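Meso-diaminopimelate dehydrogenase (Clostridium tetani, PDB 3WGY) catalyses, in its natural form, the reversible NADP-dependent oxidative deamination of meso-2,6-diaminopimelate, and is here an engineered variant crystallised with 4-methyl-2-oxovalerate. Local coordinates at residues I7-Y12 and M29-I34; Q101-M106 and K300-V305; D158-V163 and Q216-M221; F252-G257 and K264-F269. The protein carries 6 engineered substitutions. All blocks are in the same frame, centred on the assembly; numbering follows the deposited sequence.

Contact 1: I7-Y12 and M29-I34; sequences IGIVGY and MELEAI
Ile7 and Ile9 hydrogen-bond to the strand 29-34 as its parallel neighbour, the two short strands running 4.9 Å apart at closest approach with 21° between their directions. Three backbone bonds join them: Ile7 N to Glu30 O, Glu32 N to Ile7 O (2.8 Å), and Ile9 N to Ala33 O. All three are nearly straight. Further on, Ile34 CA approaches Ile9 O at 3.3 Å as a CA-H...O contact. Ala33 N is buried without a hydrogen-bond partner where the register slips by one residue, between the Ile7-Leu31 and Ile9-Ile34 pairs.

One face of the sheet carries the side chains of Ile7, Ile9, Leu31 and Ile34. Leu31 starts with CG anti to its backbone N (chi1 -180°). Its CD1 lies across the neighbouring strand, 3.7 Å from Ile9 CG1 and 3.6 Å from Ile7 O. The Ile9 and Leu31 side chains cross at about a right angle. Beyond the strand end, the Tyr12 ring lies obliquely against Ile34: Tyr12 CD1 meets Ile34 CG2 at 3.5 Å, while Tyr12 CE1 meets Ile34 CD1 at 3.6 Å. Both branches of the isoleucine thus meet the CD1-CE1 part of the ring, whose hydroxyl is held by a hydrogen bond to Glu20. Helix 14-23 covers this face, with Val19 on Ile9 and Ile23 on Ile7.

Strand 5-10, helix 14-23 and strand 29-36 form a beta-alpha-beta unit, and Gly11 opens a glycine-rich turn consistent with the GxGxxG motif of a Rossmann-type dinucleotide-binding fold.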
loop_
_atom_site.group_PDB
_atom_site.type_symbol
_atom_site.label_atom_id
_atom_site.label_comp_id
_atom_site.label_asym_id
_atom_site.label_seq_id
_atom_site.Cartn_x
_atom_site.Cartn_y
_atom_site.Cartn_z
ATOM N N ILE B 7 25.387 -2.223 8.092
ATOM C CA ILE B 7 25.131 -2.090 6.670
ATOM C C ILE B 7 26.395 -1.835 5.861
ATOM O O ILE B 7 27.343 -1.218 6.341
ATOM C CB ILE B 7 24.116 -0.954 6.392
ATOM C CG1 ILE B 7 22.770 -1.271 7.060
ATOM C CG2 ILE B 7 23.930 -0.773 4.890
ATOM C CD1 ILE B 7 22.131 -2.550 6.595
ATOM N N GLY B 8 26.394 -2.335 4.631
ATOM C CA GLY B 8 27.518 -2.143 3.739
ATOM C C GLY B 8 26.978 -1.618 2.425
ATOM O O GLY B 8 26.010 -2.160 1.895
ATOM N N ILE B 9 27.591 -0.563 1.901
ATOM C CA ILE B 9 27.145 0.028 0.647
ATOM C C ILE B 9 28.136 -0.228 -0.482
ATOM O O ILE B 9 29.327 0.038 -0.335
ATOM C CB ILE B 9 26.966 1.572 0.783
ATOM C CG1 ILE B 9 25.952 1.894 1.881
ATOM C CG2 ILE B 9 26.515 2.163 -0.548
ATOM C CD1 ILE B 9 25.768 3.382 2.125
ATOM N N VAL B 10 27.645 -0.748 -1.602
ATOM C CA VAL B 10 28.497 -0.995 -2.760
ATOM C C VAL B 10 28.117 0.018 -3.834
ATOM O O VAL B 10 27.018 -0.041 -4.392
ATOM C CB VAL B 10 28.294 -2.399 -3.346
ATOM C CG1 VAL B 10 29.188 -2.571 -4.562
ATOM C CG2 VAL B 10 28.608 -3.462 -2.303
ATOM N N GLY B 11 29.027 0.945 -4.120
ATOM C CA GLY B 11 28.755 1.961 -5.118
ATOM C C GLY B 11 28.475 3.282 -4.434
ATOM O O GLY B 11 27.622 3.367 -3.553
ATOM N N TYR B 12 29.181 4.329 -4.836
ATOM C CA TYR B 12 28.980 5.615 -4.197
ATOM C C TYR B 12 28.476 6.690 -5.156
ATOM O O TYR B 12 29.008 7.795 -5.197
ATOM C CB TYR B 12 30.283 6.044 -3.520
ATOM C CG TYR B 12 30.117 7.022 -2.380
ATOM C CD1 TYR B 12 29.092 6.876 -1.445
ATOM C CD2 TYR B 12 31.030 8.059 -2.199
ATOM C CE1 TYR B 12 28.985 7.742 -0.351
ATOM C CE2 TYR B 12 30.933 8.924 -1.120
ATOM C CZ TYR B 12 29.912 8.762 -0.200
ATOM O OH TYR B 12 29.834 9.634 0.860
ATOM N N MET B 29 20.625 1.218 12.889
ATOM C CA MET B 29 21.594 0.830 11.865
ATOM C C MET B 29 22.908 1.583 11.968
ATOM O O MET B 29 22.976 2.686 12.520
ATOM C CB MET B 29 21.023 1.062 10.472
ATOM C CG MET B 29 19.908 0.130 10.101
ATOM S SD MET B 29 19.270 0.585 8.483
ATOM C CE MET B 29 17.738 -0.351 8.459
ATOM N N GLU B 30 23.947 0.980 11.408
ATOM C CA GLU B 30 25.270 1.576 11.416
ATOM C C GLU B 30 25.927 1.275 10.079
ATOM O O GLU B 30 25.865 0.150 9.592
ATOM C CB GLU B 30 26.087 0.972 12.549
ATOM C CG GLU B 30 27.100 1.904 13.154
ATOM C CD GLU B 30 27.526 1.441 14.527
ATOM O OE1 GLU B 30 28.175 0.374 14.621
ATOM O OE2 GLU B 30 27.195 2.141 15.510
ATOM N N LEU B 31 26.527 2.290 9.471
ATOM C CA LEU B 31 27.206 2.099 8.199
ATOM C C LEU B 31 28.606 1.601 8.520
ATOM O O LEU B 31 29.346 2.254 9.247
ATOM C CB LEU B 31 27.288 3.418 7.427
ATOM C CG LEU B 31 27.979 3.342 6.061
ATOM C CD1 LEU B 31 27.380 2.212 5.225
ATOM C CD2 LEU B 31 27.828 4.681 5.347
ATOM N N GLU B 32 28.961 0.438 7.992
ATOM C CA GLU B 32 30.273 -0.136 8.243
ATOM C C GLU B 32 31.276 0.307 7.194
ATOM O O GLU B 32 32.378 0.744 7.522
ATOM C CB GLU B 32 30.179 -1.662 8.265
ATOM C CG GLU B 32 30.632 -2.300 9.580
ATOM C CD GLU B 32 30.096 -1.577 10.807
ATOM O OE1 GLU B 32 30.618 -0.489 11.136
ATOM O OE2 GLU B 32 29.150 -2.092 11.439
ATOM N N ALA B 33 30.892 0.208 5.929
ATOM C CA ALA B 33 31.785 0.599 4.855
ATOM C C ALA B 33 31.064 0.901 3.556
ATOM O O ALA B 33 29.960 0.424 3.302
ATOM C CB ALA B 33 32.821 -0.498 4.619
ATOM N N ILE B 34 31.711 1.724 2.744
ATOM C CA ILE B 34 31.204 2.094 1.442
ATOM C C ILE B 34 32.298 1.625 0.500
ATOM O O ILE B 34 33.421 2.124 0.541
ATOM C CB ILE B 34 31.023 3.609 1.324
ATOM C CG1 ILE B 34 29.997 4.089 2.346
ATOM C CG2 ILE B 34 30.549 3.972 -0.070
ATOM C CD1 ILE B 34 29.930 5.599 2.448
#

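Contact 2: Q101-M106 and K300-V305; sequences QHFERM and KGAVTV
Phe103 lays the CE1 corner of its ring against Ala302, where the methyl and the carbonyl of one residue both meet it. CG stands anti to the backbone N (chi1 -174°), and the end of the side chain comes nearer the strand. Phe103 CE1 lies 3.6 Å from Ala302 CB and 3.3 Å from Ala302 O, and the carbonyl oxygen comes to the ring obliquely. The next ring carbon, Phe103 CZ, is 3.4 Å from the same Ala302 O. Thr304 CG2 adds a looser touch at 4.2 Å from Phe103 CD1, again oblique to the ring.

One helical turn further on, Met106 meets Ala302 with the base of its side chain: Met106 CB is 4.3 Å from Ala302 CB, and the rest of the chain leads away toward Pro81 and Ala84 of helix 80-84. Arg322 of the second subunit makes a cation-pi contact with the Phe103 ring, so the dimer interface reaches this layer.

The helix segment 101-106 and strand 301-303 run roughly antiparallel, at 150°, with 7.8 Å at closest approach of their axes. This is the helix-on-sheet layering of an alpha/beta fold, with the helix packed at the outermost strand of the Rossmann-like parallel sheet.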
loop_
_atom_site.group_PDB
_atom_site.type_symbol
_atom_site.label_atom_id
_atom_site.label_comp_id
_atom_site.label_asym_id
_atom_site.label_seq_id
_atom_site.Cartn_x
_atom_site.Cartn_y
_atom_site.Cartn_z
ATOM N N GLN B 101 14.962 -13.851 -14.720
ATOM C CA GLN B 101 16.310 -14.389 -14.860
ATOM C C GLN B 101 17.231 -13.948 -13.731
ATOM O O GLN B 101 18.059 -14.727 -13.258
ATOM C CB GLN B 101 16.900 -13.950 -16.201
ATOM C CG GLN B 101 18.273 -14.520 -16.508
ATOM C CD GLN B 101 19.325 -13.441 -16.678
ATOM O OE1 GLN B 101 20.249 -13.590 -17.475
ATOM N NE2 GLN B 101 19.196 -12.351 -15.921
ATOM N N HIS B 102 17.098 -12.694 -13.311
ATOM C CA HIS B 102 17.927 -12.169 -12.237
ATOM C C HIS B 102 17.619 -12.954 -10.971
ATOM O O HIS B 102 18.518 -13.281 -10.192
ATOM C CB HIS B 102 17.626 -10.685 -12.020
ATOM C CG HIS B 102 18.481 -10.040 -10.971
ATOM N ND1 HIS B 102 19.855 -9.948 -11.083
ATOM C CD2 HIS B 102 18.157 -9.438 -9.802
ATOM C CE1 HIS B 102 20.337 -9.318 -10.028
ATOM N NE2 HIS B 102 19.328 -8.999 -9.235
ATOM N N PHE B 103 16.339 -13.264 -10.783
ATOM C CA PHE B 103 15.896 -14.016 -9.617
ATOM C C PHE B 103 16.587 -15.374 -9.549
ATOM O O PHE B 103 17.205 -15.717 -8.541
ATOM C CB PHE B 103 14.381 -14.227 -9.661
ATOM C CG PHE B 103 13.831 -14.864 -8.419
ATOM C CD1 PHE B 103 13.755 -14.142 -7.234
ATOM C CD2 PHE B 103 13.441 -16.197 -8.418
ATOM C CE1 PHE B 103 13.301 -14.738 -6.062
ATOM C CE2 PHE B 103 12.986 -16.808 -7.251
ATOM C CZ PHE B 103 12.916 -16.074 -6.069
ATOM N N GLU B 104 16.480 -16.149 -10.622
ATOM C CA GLU B 104 17.099 -17.471 -10.662
ATOM C C GLU B 104 18.584 -17.408 -10.334
ATOM O O GLU B 104 19.067 -18.153 -9.481
ATOM C CB GLU B 104 16.912 -18.112 -12.041
ATOM C CG GLU B 104 15.477 -18.479 -12.372
ATOM C CD GLU B 104 14.864 -19.429 -11.356
ATOM O OE1 GLU B 104 15.430 -20.524 -11.138
ATOM O OE2 GLU B 104 13.812 -19.078 -10.778
ATOM N N ARG B 105 19.301 -16.510 -11.008
ATOM C CA ARG B 105 20.740 -16.353 -10.801
ATOM C C ARG B 105 21.063 -16.093 -9.332
ATOM O O ARG B 105 21.887 -16.788 -8.727
ATOM C CB ARG B 105 21.279 -15.193 -11.655
ATOM C CG ARG B 105 22.786 -14.935 -11.502
ATOM C CD ARG B 105 23.584 -15.465 -12.701
ATOM N NE ARG B 105 24.904 -15.981 -12.324
ATOM C CZ ARG B 105 26.033 -15.277 -12.320
ATOM N NH1 ARG B 105 26.035 -13.997 -12.678
ATOM N NH2 ARG B 105 27.169 -15.859 -11.952
ATOM N N MET B 106 20.413 -15.085 -8.765
ATOM C CA MET B 106 20.645 -14.728 -7.372
ATOM C C MET B 106 20.180 -15.811 -6.402
ATOM O O MET B 106 20.768 -15.983 -5.334
ATOM C CB MET B 106 19.939 -13.412 -7.050
ATOM C CG MET B 106 20.447 -12.227 -7.845
ATOM S SD MET B 106 22.148 -11.835 -7.449
ATOM C CE MET B 106 21.975 -10.912 -5.934
ATOM N N LYS B 300 16.817 -18.585 3.536
ATOM C CA LYS B 300 17.853 -18.716 2.507
ATOM C C LYS B 300 17.289 -18.511 1.106
ATOM O O LYS B 300 16.127 -18.817 0.846
ATOM C CB LYS B 300 18.500 -20.109 2.575
ATOM C CG LYS B 300 19.001 -20.530 3.954
ATOM C CD LYS B 300 20.131 -19.646 4.448
ATOM C CE LYS B 300 20.600 -20.075 5.831
ATOM N NZ LYS B 300 21.634 -19.156 6.389
ATOM N N GLY B 301 18.116 -17.994 0.204
ATOM C CA GLY B 301 17.669 -17.785 -1.163
ATOM C C GLY B 301 17.315 -16.352 -1.515
ATOM O O GLY B 301 17.529 -15.432 -0.724
ATOM N N ALA B 302 16.769 -16.168 -2.712
ATOM C CA ALA B 302 16.373 -14.844 -3.180
ATOM C C ALA B 302 14.895 -14.596 -2.895
ATOM O O ALA B 302 14.085 -15.520 -2.905
ATOM C CB ALA B 302 16.646 -14.710 -4.673
ATOM N N VAL B 303 14.557 -13.338 -2.637
ATOM C CA VAL B 303 13.184 -12.935 -2.349
ATOM C C VAL B 303 12.922 -11.575 -2.979
ATOM O O VAL B 303 13.859 -10.828 -3.275
ATOM C CB VAL B 303 12.937 -12.794 -0.824
ATOM C CG1 VAL B 303 13.041 -14.146 -0.142
ATOM C CG2 VAL B 303 13.940 -11.816 -0.229
ATOM N N THR B 304 11.646 -11.269 -3.188
ATOM C CA THR B 304 11.240 -9.991 -3.746
ATOM C C THR B 304 10.381 -9.315 -2.678
ATOM O O THR B 304 10.049 -9.935 -1.661
ATOM C CB THR B 304 10.398 -10.167 -5.031
ATOM O OG1 THR B 304 9.084 -10.626 -4.693
ATOM C CG2 THR B 304 11.052 -11.181 -5.963
ATOM N N VAL B 305 10.019 -8.054 -2.896
ATOM C CA VAL B 305 9.189 -7.357 -1.923
ATOM C C VAL B 305 7.860 -8.087 -1.717
ATOM O O VAL B 305 7.245 -7.976 -0.664
ATOM C CB VAL B 305 8.896 -5.907 -2.368
ATOM C CG1 VAL B 305 10.192 -5.128 -2.440
ATOM C CG2 VAL B 305 8.196 -5.898 -3.728
#

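Contact 3: D158-V163 and Q216-M221; sequences DAIRRV and QDIKTM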
loop_
_atom_site.group_PDB
_atom_site.type_symbol
_atom_site.label_atom_id
_atom_site.label_comp_id
_atom_site.label_asym_id
_atom_site.label_seq_id
_atom_site.Cartn_x
_atom_site.Cartn_y
_atom_site.Cartn_z
ATOM N N ASP B 158 19.140 12.090 -24.282
ATOM C CA ASP B 158 20.266 11.847 -25.175
ATOM C C ASP B 158 19.735 11.914 -26.604
ATOM O O ASP B 158 20.376 12.477 -27.489
ATOM C CB ASP B 158 20.874 10.461 -24.931
ATOM C CG ASP B 158 21.477 10.320 -23.546
ATOM O OD1 ASP B 158 22.145 11.271 -23.082
ATOM O OD2 ASP B 158 21.297 9.247 -22.930
ATOM N N ALA B 159 18.558 11.330 -26.812
ATOM C CA ALA B 159 17.911 11.317 -28.121
ATOM C C ALA B 159 17.679 12.742 -28.610
ATOM O O ALA B 159 17.931 13.049 -29.771
ATOM C CB ALA B 159 16.587 10.567 -28.041
ATOM N N ILE B 160 17.189 13.605 -27.721
ATOM C CA ILE B 160 16.942 15.007 -28.056
ATOM C C ILE B 160 18.239 15.672 -28.509
ATOM O O ILE B 160 18.256 16.420 -29.487
ATOM C CB ILE B 160 16.403 15.794 -26.834
ATOM C CG1 ILE B 160 14.972 15.377 -26.522
ATOM C CG2 ILE B 160 16.426 17.282 -27.115
ATOM C CD1 ILE B 160 14.438 16.020 -25.268
ATOM N N ARG B 161 19.324 15.390 -27.794
ATOM C CA ARG B 161 20.628 15.964 -28.104
ATOM C C ARG B 161 21.169 15.542 -29.471
ATOM O O ARG B 161 22.057 16.189 -30.019
ATOM C CB ARG B 161 21.641 15.595 -27.020
ATOM C CG ARG B 161 21.353 16.174 -25.645
ATOM C CD ARG B 161 22.600 16.092 -24.770
ATOM N NE ARG B 161 22.382 16.641 -23.438
ATOM C CZ ARG B 161 21.775 15.995 -22.448
ATOM N NH1 ARG B 161 21.323 14.758 -22.634
ATOM N NH2 ARG B 161 21.616 16.591 -21.273
ATOM N N ARG B 162 20.638 14.456 -30.016
ATOM C CA ARG B 162 21.068 13.975 -31.325
ATOM C C ARG B 162 20.442 14.790 -32.461
ATOM O O ARG B 162 20.940 14.783 -33.589
ATOM C CB ARG B 162 20.684 12.501 -31.499
ATOM C CG ARG B 162 21.708 11.507 -30.976
ATOM C CD ARG B 162 21.101 10.117 -30.889
ATOM N NE ARG B 162 21.142 9.614 -29.520
ATOM C CZ ARG B 162 20.218 8.827 -28.979
ATOM N NH1 ARG B 162 19.163 8.444 -29.690
ATOM N NH2 ARG B 162 20.356 8.420 -27.724
ATOM N N VAL B 163 19.355 15.491 -32.156
ATOM C CA VAL B 163 18.648 16.293 -33.155
ATOM C C VAL B 163 19.432 17.520 -33.604
ATOM O O VAL B 163 19.965 18.272 -32.784
ATOM C CB VAL B 163 17.258 16.725 -32.629
ATOM C CG1 VAL B 163 16.597 17.710 -33.597
ATOM C CG2 VAL B 163 16.384 15.491 -32.446
ATOM N N GLN B 216 9.744 19.552 -34.889
ATOM C CA GLN B 216 9.173 18.463 -35.661
ATOM C C GLN B 216 10.094 17.250 -35.739
ATOM O O GLN B 216 9.626 16.122 -35.896
ATOM C CB GLN B 216 8.785 18.968 -37.055
ATOM C CG GLN B 216 7.775 20.118 -37.001
ATOM C CD GLN B 216 6.501 19.749 -36.247
ATOM O OE1 GLN B 216 5.768 18.847 -36.647
ATOM N NE2 GLN B 216 6.239 20.449 -35.151
ATOM N N ASP B 217 11.399 17.468 -35.621
ATOM C CA ASP B 217 12.334 16.351 -35.641
ATOM C C ASP B 217 12.184 15.562 -34.340
ATOM O O ASP B 217 12.331 14.338 -34.318
ATOM C CB ASP B 217 13.765 16.857 -35.774
ATOM C CG ASP B 217 14.054 17.393 -37.156
ATOM O OD1 ASP B 217 13.109 17.445 -37.974
ATOM O OD2 ASP B 217 15.212 17.762 -37.424
ATOM N N ILE B 218 11.888 16.275 -33.260
ATOM C CA ILE B 218 11.708 15.648 -31.960
ATOM C C ILE B 218 10.374 14.913 -31.920
ATOM O O ILE B 218 10.316 13.732 -31.572
ATOM C CB ILE B 218 11.756 16.703 -30.821
ATOM C CG1 ILE B 218 13.187 17.223 -30.659
ATOM C CG2 ILE B 218 11.290 16.086 -29.507
ATOM C CD1 ILE B 218 13.339 18.330 -29.635
ATOM N N LYS B 219 9.308 15.611 -32.296
ATOM C CA LYS B 219 7.971 15.033 -32.294
ATOM C C LYS B 219 7.811 13.775 -33.154
ATOM O O LYS B 219 7.182 12.801 -32.731
ATOM C CB LYS B 219 6.948 16.077 -32.742
ATOM C CG LYS B 219 6.776 17.244 -31.792
ATOM C CD LYS B 219 5.493 17.988 -32.118
ATOM C CE LYS B 219 5.261 19.156 -31.181
ATOM N NZ LYS B 219 3.832 19.578 -31.165
ATOM N N THR B 220 8.374 13.788 -34.358
ATOM C CA THR B 220 8.250 12.639 -35.252
ATOM C C THR B 220 9.313 11.567 -35.036
ATOM O O THR B 220 9.361 10.589 -35.777
ATOM C CB THR B 220 8.311 13.072 -36.734
ATOM O OG1 THR B 220 9.610 13.608 -37.019
ATOM C CG2 THR B 220 7.258 14.125 -37.028
ATOM N N MET B 221 10.162 11.744 -34.028
ATOM C CA MET B 221 11.218 10.772 -33.757
ATOM C C MET B 221 10.661 9.412 -33.358
ATOM O O MET B 221 9.960 9.286 -32.353
ATOM C CB MET B 221 12.144 11.271 -32.655
ATOM C CG MET B 221 13.350 10.375 -32.449
ATOM S SD MET B 221 14.382 10.935 -31.107
ATOM C CE MET B 221 15.265 12.276 -31.902
#
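Two helix ends meet through apolar side chains in the C-terminal domain of the diaminopimelate dehydrogenase family, where Val163 and Met221, each just past its helix, make the tightest touch. Met221 CE presses on Val163 CG2 at 3.4 Å, closer than usual for two carbons. The thioether chain runs out extended and then turns at chi3 (-79°), which brings CE round to the valine and also to within 3.5 Å of Ala159 O. Its sulphur, Met221 SD, lies 3.8 Å from Ala159 CB.

Val163 uses its two methyls on different partners. CG1, anti to the backbone N, lies 3.7 Å from Asp217 CB, whereas Val163 CG2 also packs on Ile218 CG1 at 4.1 Å, the two side chains crossing at about a right angle. Ile160 CG2 and Ile218 CD1 touch at 4.1 Å. No hydrogen bond links the segments; the side-chain contacts between them are van der Waals ones.

Helix 154-162 carries His156 of the 2-oxo-4-methylpentanoic acid pocket, and the Ala159 side chain is about 8 Å from that ligand. Ile160 and Ile218 both rest on Cys201 and Val203 of strand 197-205, and Phe225 touches the two as well, placing both helices against the mixed sheet.

Contact 4: F252-G257 and K264-F269; sequences FVIRSG and KQVMEF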
loop_
_atom_site.group_PDB
_atom_site.type_symbol
_atom_site.label_atom_id
_atom_site.label_comp_id
_atom_site.label_asym_id
_atom_site.label_seq_id
_atom_site.Cartn_x
_atom_site.Cartn_y
_atom_site.Cartn_z
ATOM N N PHE B 252 1.670 6.709 -10.354
ATOM C CA PHE B 252 0.385 6.291 -9.832
ATOM C C PHE B 252 0.110 4.825 -10.162
ATOM O O PHE B 252 0.466 4.346 -11.241
ATOM C CB PHE B 252 -0.747 7.120 -10.451
ATOM C CG PHE B 252 -0.583 8.597 -10.284
ATOM C CD1 PHE B 252 0.308 9.309 -11.079
ATOM C CD2 PHE B 252 -1.301 9.278 -9.313
ATOM C CE1 PHE B 252 0.482 10.683 -10.902
ATOM C CE2 PHE B 252 -1.136 10.648 -9.128
ATOM C CZ PHE B 252 -0.241 11.352 -9.923
ATOM N N VAL B 253 -0.504 4.120 -9.215
ATOM C CA VAL B 253 -0.915 2.739 -9.416
ATOM C C VAL B 253 -2.385 2.716 -9.018
ATOM O O VAL B 253 -2.723 2.849 -7.840
ATOM C CB VAL B 253 -0.130 1.744 -8.548
ATOM C CG1 VAL B 253 -0.671 0.340 -8.775
ATOM C CG2 VAL B 253 1.349 1.795 -8.909
ATOM N N ILE B 254 -3.257 2.547 -10.005
ATOM C CA ILE B 254 -4.689 2.557 -9.762
ATOM C C ILE B 254 -5.434 1.278 -10.132
ATOM O O ILE B 254 -5.300 0.776 -11.246
ATOM C CB ILE B 254 -5.330 3.718 -10.529
ATOM C CG1 ILE B 254 -4.718 5.044 -10.065
ATOM C CG2 ILE B 254 -6.830 3.689 -10.357
ATOM C CD1 ILE B 254 -5.095 6.215 -10.931
ATOM N N ARG B 255 -6.225 0.755 -9.204
ATOM C CA ARG B 255 -6.999 -0.444 -9.496
ATOM C C ARG B 255 -8.445 -0.018 -9.539
ATOM O O ARG B 255 -9.010 0.443 -8.537
ATOM C CB ARG B 255 -6.804 -1.531 -8.431
ATOM C CG ARG B 255 -7.574 -2.838 -8.706
ATOM C CD ARG B 255 -7.009 -3.619 -9.906
ATOM N NE ARG B 255 -7.716 -4.884 -10.135
ATOM C CZ ARG B 255 -7.482 -5.704 -11.158
ATOM N NH1 ARG B 255 -6.556 -5.399 -12.059
ATOM N NH2 ARG B 255 -8.174 -6.835 -11.278
ATOM N N SER B 256 -9.027 -0.140 -10.723
ATOM C CA SER B 256 -10.414 0.208 -10.924
ATOM C C SER B 256 -11.152 -1.108 -11.059
ATOM O O SER B 256 -11.007 -1.813 -12.058
ATOM C CB SER B 256 -10.590 1.027 -12.205
ATOM O OG SER B 256 -11.963 1.317 -12.412
ATOM N N GLY B 257 -11.928 -1.446 -10.044
ATOM C CA GLY B 257 -12.665 -2.684 -10.090
ATOM C C GLY B 257 -14.135 -2.416 -9.913
ATOM O O GLY B 257 -14.552 -1.304 -9.593
ATOM N N LYS B 264 -18.678 0.753 -8.266
ATOM C CA LYS B 264 -17.313 1.126 -8.631
ATOM C C LYS B 264 -16.401 1.232 -7.416
ATOM O O LYS B 264 -16.619 2.062 -6.541
ATOM C CB LYS B 264 -17.331 2.459 -9.383
ATOM C CG LYS B 264 -18.211 2.453 -10.636
ATOM C CD LYS B 264 -18.485 3.874 -11.121
ATOM C CE LYS B 264 -19.260 3.899 -12.441
ATOM N NZ LYS B 264 -18.456 3.442 -13.612
ATOM N N GLN B 265 -15.375 0.392 -7.367
ATOM C CA GLN B 265 -14.439 0.407 -6.249
ATOM C C GLN B 265 -13.065 0.778 -6.796
ATOM O O GLN B 265 -12.547 0.108 -7.685
ATOM C CB GLN B 265 -14.389 -0.973 -5.594
ATOM C CG GLN B 265 -15.760 -1.626 -5.426
ATOM C CD GLN B 265 -16.521 -1.155 -4.192
ATOM O OE1 GLN B 265 -16.778 0.039 -4.012
ATOM N NE2 GLN B 265 -16.895 -2.103 -3.340
ATOM N N VAL B 266 -12.476 1.849 -6.272
ATOM C CA VAL B 266 -11.168 2.279 -6.752
ATOM C C VAL B 266 -10.119 2.427 -5.659
ATOM O O VAL B 266 -10.349 3.085 -4.638
ATOM C CB VAL B 266 -11.258 3.632 -7.507
ATOM C CG1 VAL B 266 -9.896 3.982 -8.104
ATOM C CG2 VAL B 266 -12.329 3.563 -8.596
ATOM N N MET B 267 -8.964 1.819 -5.904
ATOM C CA MET B 267 -7.812 1.860 -5.015
ATOM C C MET B 267 -6.706 2.607 -5.753
ATOM O O MET B 267 -6.514 2.436 -6.970
ATOM C CB MET B 267 -7.325 0.449 -4.705
ATOM C CG MET B 267 -8.369 -0.458 -4.067
ATOM S SD MET B 267 -7.863 -2.200 -4.186
ATOM C CE MET B 267 -6.407 -2.195 -3.175
ATOM N N GLU B 268 -5.973 3.437 -5.030
ATOM C CA GLU B 268 -4.896 4.189 -5.642
ATOM C C GLU B 268 -3.706 4.343 -4.712
ATOM O O GLU B 268 -3.867 4.522 -3.509
ATOM C CB GLU B 268 -5.402 5.587 -6.070
ATOM C CG GLU B 268 -4.302 6.510 -6.575
ATOM C CD GLU B 268 -4.800 7.848 -7.128
ATOM O OE1 GLU B 268 -3.951 8.733 -7.357
ATOM O OE2 GLU B 268 -6.017 8.022 -7.344
ATOM N N PHE B 269 -2.512 4.230 -5.279
ATOM C CA PHE B 269 -1.279 4.434 -4.534
ATOM C C PHE B 269 -0.481 5.358 -5.439
ATOM O O PHE B 269 -0.427 5.140 -6.651
ATOM C CB PHE B 269 -0.501 3.129 -4.343
ATOM C CG PHE B 269 0.810 3.306 -3.618
ATOM C CD1 PHE B 269 0.848 3.415 -2.229
ATOM C CD2 PHE B 269 2.001 3.388 -4.326
ATOM C CE1 PHE B 269 2.067 3.604 -1.557
ATOM C CE2 PHE B 269 3.217 3.577 -3.670
ATOM C CZ PHE B 269 3.249 3.684 -2.280
HETATM O O HOH W 1 -3.945 0.695 -6.452
#
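Gln265 and Gly257 form the first hydrogen-bonded pair of this antiparallel hairpin arm, Gln265 N giving to Gly257 O at 2.9 Å and Gln265 O accepting from Gly257 N. The side-chain NE2 of Gln265 hydrogen-bonds to Ser275 O of the second subunit, and residues 265-269 pair antiparallel with a strand of that subunit. Val266 follows in a non-hydrogen-bonded pair with Ser256, and its CG1 packs at 3.8 Å on Ile254 CG2, the side chains crossing obliquely.

Met267 exchanges two backbone bonds with Arg255. A water gives a hydrogen bond to Val253 O at 2.8 Å and a weak one to Met267 O. Glu268, opposite Ile254, runs its chain fully extended alongside that isoleucine, with Glu268 CG 3.8 Å from Ile254 CG1. Its carboxylate ends at the edge of the Phe252 ring: Glu268 OE1 lies near the ring plane, 3.3 Å from Phe252 CD2, with the two planes 62° apart. Phe269 closes the run, paired with Val253 by two backbone bonds.

An aromatic edge carries partial positive charge, so the approach of Glu268 OE1 is probably favourable. The same oxygen has a salt bridge to Arg184 and a hydrogen bond from Asn270, which would help keep this buried carboxylate ionised.

Overall arrangement
From the N terminus, contact 1 closes first, a short loop through helix 14-23 that joins neighbouring strands of the parallel sheet. Contact 2 opens later and closes only near the C terminus, bringing strand 301-303 back to the same sheet beside helix 99-113. Contacts 3 and 4 are nested in series within that long loop: the first joins two helices over the mixed sheet, the second the arms of a hairpin in the antiparallel sheet. None cross. Contacts 1 and 3 lie on opposite sides of the chain's centre, their own centres about 40 Å apart. Contacts 2 and 4, with nearest atoms about 11 Å apart, both reach the second subunit.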